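Local coordinates for ApaG protein (Pseudomonas aeruginosa, PDB 3NRF), which is of unknown function, an all-beta protein of the DUF4354 family whose subunits join their sheets edge to edge in a tetramer, at residues Val7-Gly17 and Tyr94-Ser102. Residues are numbered along the deposited sequence; the frame is centred on the assembly and turned at random. Where two conformers were deposited one is given.
Sequences VMVFARQGDKG and YGASLVRLS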
loop_
_atom_site.group_PDB
_atom_site.type_symbol
_atom_site.label_atom_id
_atom_site.label_comp_id
_atom_site.label_asym_id
_atom_site.label_seq_id
_atom_site.Cartn_x
_atom_site.Cartn_y
_atom_site.Cartn_z
ATOM N N VAL B 7 -12.382 27.936 -1.669
ATOM C CA VAL B 7 -12.748 26.533 -1.761
ATOM C C VAL B 7 -11.706 25.673 -1.044
ATOM O O VAL B 7 -10.482 25.797 -1.232
ATOM C CB VAL B 7 -12.962 26.109 -3.237
ATOM C CG1 VAL B 7 -13.260 24.595 -3.370
ATOM C CG2 VAL B 7 -14.100 26.947 -3.864
HETATM N N MSE B 8 -12.216 24.791 -0.203
HETATM C CA MSE B 8 -11.392 23.843 0.527
HETATM C C MSE B 8 -11.357 22.564 -0.295
HETATM O O MSE B 8 -12.385 22.087 -0.819
HETATM C CB MSE B 8 -11.973 23.566 1.876
HETATM C CG MSE B 8 -12.259 24.795 2.622
HETATM SE SE MSE B 8 -12.847 24.426 4.432
HETATM C CE MSE B 8 -11.408 23.307 5.011
ATOM N N VAL B 9 -10.165 22.012 -0.442
ATOM C CA VAL B 9 -9.947 20.820 -1.195
ATOM C C VAL B 9 -9.447 19.701 -0.309
ATOM O O VAL B 9 -8.328 19.749 0.214
ATOM C CB VAL B 9 -8.855 21.033 -2.312
ATOM C CG1 VAL B 9 -8.685 19.792 -3.153
ATOM C CG2 VAL B 9 -9.269 22.242 -3.183
ATOM N N PHE B 10 -10.266 18.668 -0.178
ATOM C CA PHE B 10 -9.933 17.505 0.638
ATOM C C PHE B 10 -9.644 16.377 -0.282
ATOM O O PHE B 10 -10.417 16.116 -1.199
ATOM C CB PHE B 10 -11.120 17.109 1.542
ATOM C CG PHE B 10 -11.521 18.153 2.539
ATOM C CD1 PHE B 10 -12.348 19.200 2.200
ATOM C CD2 PHE B 10 -11.074 18.054 3.865
ATOM C CE1 PHE B 10 -12.718 20.135 3.158
ATOM C CE2 PHE B 10 -11.433 18.968 4.802
ATOM C CZ PHE B 10 -12.250 20.020 4.452
ATOM N N ALA B 11 -8.576 15.653 -0.039
ATOM C CA ALA B 11 -8.209 14.548 -0.895
ATOM C C ALA B 11 -7.711 13.353 -0.147
ATOM O O ALA B 11 -7.023 13.491 0.854
ATOM C CB ALA B 11 -7.158 14.998 -1.927
ATOM N N ARG B 12 -8.061 12.167 -0.632
ATOM C CA ARG B 12 -7.617 10.923 -0.025
ATOM C C ARG B 12 -6.959 10.081 -1.105
ATOM O O ARG B 12 -7.551 9.895 -2.191
ATOM C CB ARG B 12 -8.832 10.158 0.541
ATOM C CG ARG B 12 -8.504 8.835 1.200
ATOM C CD ARG B 12 -9.816 8.149 1.710
ATOM N NE ARG B 12 -10.632 7.679 0.589
ATOM N N GLN B 13 -5.744 9.589 -0.858
ATOM C CA GLN B 13 -5.041 8.803 -1.868
ATOM C C GLN B 13 -5.724 7.464 -2.086
ATOM O O GLN B 13 -6.091 6.771 -1.134
ATOM C CB GLN B 13 -3.585 8.527 -1.512
ATOM C CG GLN B 13 -2.714 9.750 -1.457
ATOM C CD GLN B 13 -1.248 9.399 -1.313
ATOM O OE1 GLN B 13 -0.890 8.291 -0.905
ATOM N NE2 GLN B 13 -0.386 10.350 -1.648
ATOM N N GLY B 14 -5.900 7.134 -3.361
ATOM C CA GLY B 14 -6.496 5.885 -3.794
ATOM C C GLY B 14 -5.513 4.950 -4.473
ATOM O O GLY B 14 -4.320 4.893 -4.153
ATOM N N ASP B 15 -6.013 4.247 -5.515
ATOM C CA ASP B 15 -5.230 3.227 -6.174
ATOM C C ASP B 15 -4.113 3.763 -7.130
ATOM O O ASP B 15 -4.216 4.855 -7.707
ATOM C CB ASP B 15 -6.144 2.336 -7.044
ATOM C CG ASP B 15 -7.126 1.495 -6.251
ATOM O OD1 ASP B 15 -6.955 1.330 -5.027
ATOM O OD2 ASP B 15 -8.066 0.978 -6.908
ATOM N N LYS B 16 -3.076 2.932 -7.275
ATOM C CA LYS B 16 -1.906 3.162 -8.132
ATOM C C LYS B 16 -1.950 2.238 -9.352
ATOM O O LYS B 16 -2.056 0.983 -9.213
ATOM C CB LYS B 16 -0.613 2.884 -7.375
ATOM C CG LYS B 16 -0.382 3.793 -6.172
ATOM C CD LYS B 16 0.916 3.474 -5.424
ATOM C CE LYS B 16 0.893 4.017 -3.966
ATOM N NZ LYS B 16 0.507 5.471 -3.843
ATOM N N GLY B 17 -1.758 2.840 -10.533
ATOM C CA GLY B 17 -1.867 2.106 -11.756
ATOM C C GLY B 17 -0.897 2.574 -12.808
ATOM O O GLY B 17 0.030 3.337 -12.567
ATOM N N TYR B 94 3.583 9.099 -7.637
ATOM C CA TYR B 94 3.355 8.396 -6.379
ATOM C C TYR B 94 3.759 9.187 -5.188
ATOM O O TYR B 94 3.280 8.884 -4.045
ATOM C CB TYR B 94 4.055 7.041 -6.432
ATOM C CG TYR B 94 3.458 6.192 -7.525
ATOM C CD1 TYR B 94 2.092 6.216 -7.828
ATOM C CD2 TYR B 94 4.237 5.303 -8.252
ATOM C CE1 TYR B 94 1.564 5.487 -8.819
ATOM C CE2 TYR B 94 3.673 4.493 -9.240
ATOM C CZ TYR B 94 2.324 4.590 -9.533
ATOM O OH TYR B 94 1.832 3.747 -10.536
ATOM N N GLY B 95 4.622 10.173 -5.430
ATOM C CA GLY B 95 5.045 11.137 -4.423
ATOM C C GLY B 95 4.123 12.358 -4.316
ATOM O O GLY B 95 4.453 13.274 -3.556
ATOM N N ALA B 96 3.037 12.398 -5.098
ATOM C CA ALA B 96 2.039 13.502 -5.014
ATOM C C ALA B 96 1.405 13.387 -3.612
ATOM O O ALA B 96 0.901 12.327 -3.232
ATOM C CB ALA B 96 1.004 13.393 -6.061
ATOM N N SER B 97 1.424 14.470 -2.876
ATOM C CA SER B 97 0.978 14.462 -1.493
ATOM C C SER B 97 0.054 15.634 -1.188
ATOM O O SER B 97 -0.264 15.925 -0.050
ATOM C CB SER B 97 2.184 14.485 -0.571
ATOM O OG SER B 97 3.000 15.640 -0.741
ATOM N N LEU B 98 -0.381 16.312 -2.233
ATOM C CA LEU B 98 -1.259 17.480 -2.117
ATOM C C LEU B 98 -2.088 17.592 -3.372
ATOM O O LEU B 98 -1.548 17.409 -4.468
ATOM C CB LEU B 98 -0.430 18.748 -1.928
ATOM C CG LEU B 98 -1.203 20.029 -1.691
ATOM C CD1 LEU B 98 -2.036 19.953 -0.399
ATOM C CD2 LEU B 98 -0.200 21.178 -1.647
ATOM N N VAL B 99 -3.384 17.820 -3.218
ATOM C CA VAL B 99 -4.290 18.180 -4.300
ATOM C C VAL B 99 -4.761 19.602 -3.977
ATOM O O VAL B 99 -5.235 19.935 -2.871
ATOM C CB VAL B 99 -5.464 17.212 -4.492
ATOM C CG1 VAL B 99 -6.313 17.653 -5.639
ATOM C CG2 VAL B 99 -4.896 15.812 -4.758
ATOM N N ARG B 100 -4.627 20.467 -4.960
ATOM C CA ARG B 100 -5.029 21.848 -4.794
ATOM C C ARG B 100 -5.627 22.405 -6.081
ATOM O O ARG B 100 -5.623 21.752 -7.147
ATOM C CB ARG B 100 -3.854 22.716 -4.262
ATOM C CG ARG B 100 -2.514 22.646 -4.998
ATOM C CD ARG B 100 -1.466 23.591 -4.330
ATOM N NE ARG B 100 -1.847 24.990 -4.455
ATOM C CZ ARG B 100 -1.304 26.027 -3.801
ATOM N NH1 ARG B 100 -0.327 25.862 -2.901
ATOM N NH2 ARG B 100 -1.773 27.245 -4.044
ATOM N N LEU B 101 -6.168 23.603 -5.966
ATOM C CA LEU B 101 -6.721 24.288 -7.121
ATOM C C LEU B 101 -5.631 25.217 -7.702
ATOM O O LEU B 101 -4.751 25.700 -6.978
ATOM C CB LEU B 101 -7.941 25.071 -6.738
ATOM C CG LEU B 101 -9.233 24.283 -6.526
ATOM C CD1 LEU B 101 -10.247 25.226 -5.899
ATOM C CD2 LEU B 101 -9.802 23.705 -7.838
ATOM N N SER B 102 -5.686 25.403 -9.026
ATOM C CA SER B 102 -4.752 26.254 -9.756
ATOM C C SER B 102 -5.533 26.899 -10.890
ATOM O O SER B 102 -6.561 26.370 -11.343
ATOM C CB SER B 102 -3.635 25.432 -10.386
ATOM O OG SER B 102 -2.777 26.284 -11.164
HETATM O O HOH W 1 -5.953 18.398 -0.714
HETATM O O HOH W 2 2.624 10.221 -1.695
#
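Val9 and Val99 share one rotamer, CG1 anti to the backbone N (chi1 -177° and -179°), which sets their CG1 methyls against each other 4.0 Å apart and leaves each CG2 for a second neighbour. Val9 CG2 abuts Leu101 CG, while Val99 CG2 lies against Ala11 CB at 3.7 Å. Leu101 in turn reaches with CD1 to Val7 CB, the two side chains meeting almost at right angles. These interdigitated aliphatic groups fill the space between two strands that run roughly antiparallel, whose axes come no closer than 6.8 Å, with no backbone hydrogen bond between them. Water 1 spans the gap instead, donating to both Val9 O and Val99 O (2.7 Å to the latter).

Farther along, the extended chain of Gln13 carries NE2 to within 2.8 Å of Ala96 O; the same nitrogen donates to water 2, which lies 2.8 Å from Tyr94 O and may donate to it. At the far end Lys16 lays its aliphatic chain over one face of the Tyr94 ring, CD 4.2 Å from the centroid in a CH-pi contact displaced toward the rim. Tyr94 OH donates to Gly17 O at 2.7 Å, tilted 25° from the carbonyl plane, so the ring is contacted over one face by Lys16 and held at its edge through the hydroxyl. Lys16 NZ hydrogen-bonds Gln29 OE1 on strand 24-37.

Strands 7-21 and 98-102 are the two outermost of the six-stranded antiparallel sheet and face each other through their side chains, consistent with a strongly folded-over sheet, as in the beta sandwiches of its MPT63 relatives. Strand 7-21 pairs along one edge with 24-37 and, at residues 8-12, with a strand of the second subunit; strand 98-102 adjoins 49-53, where Ser97 and Leu98 form a classic beta bulge opposite Gln53.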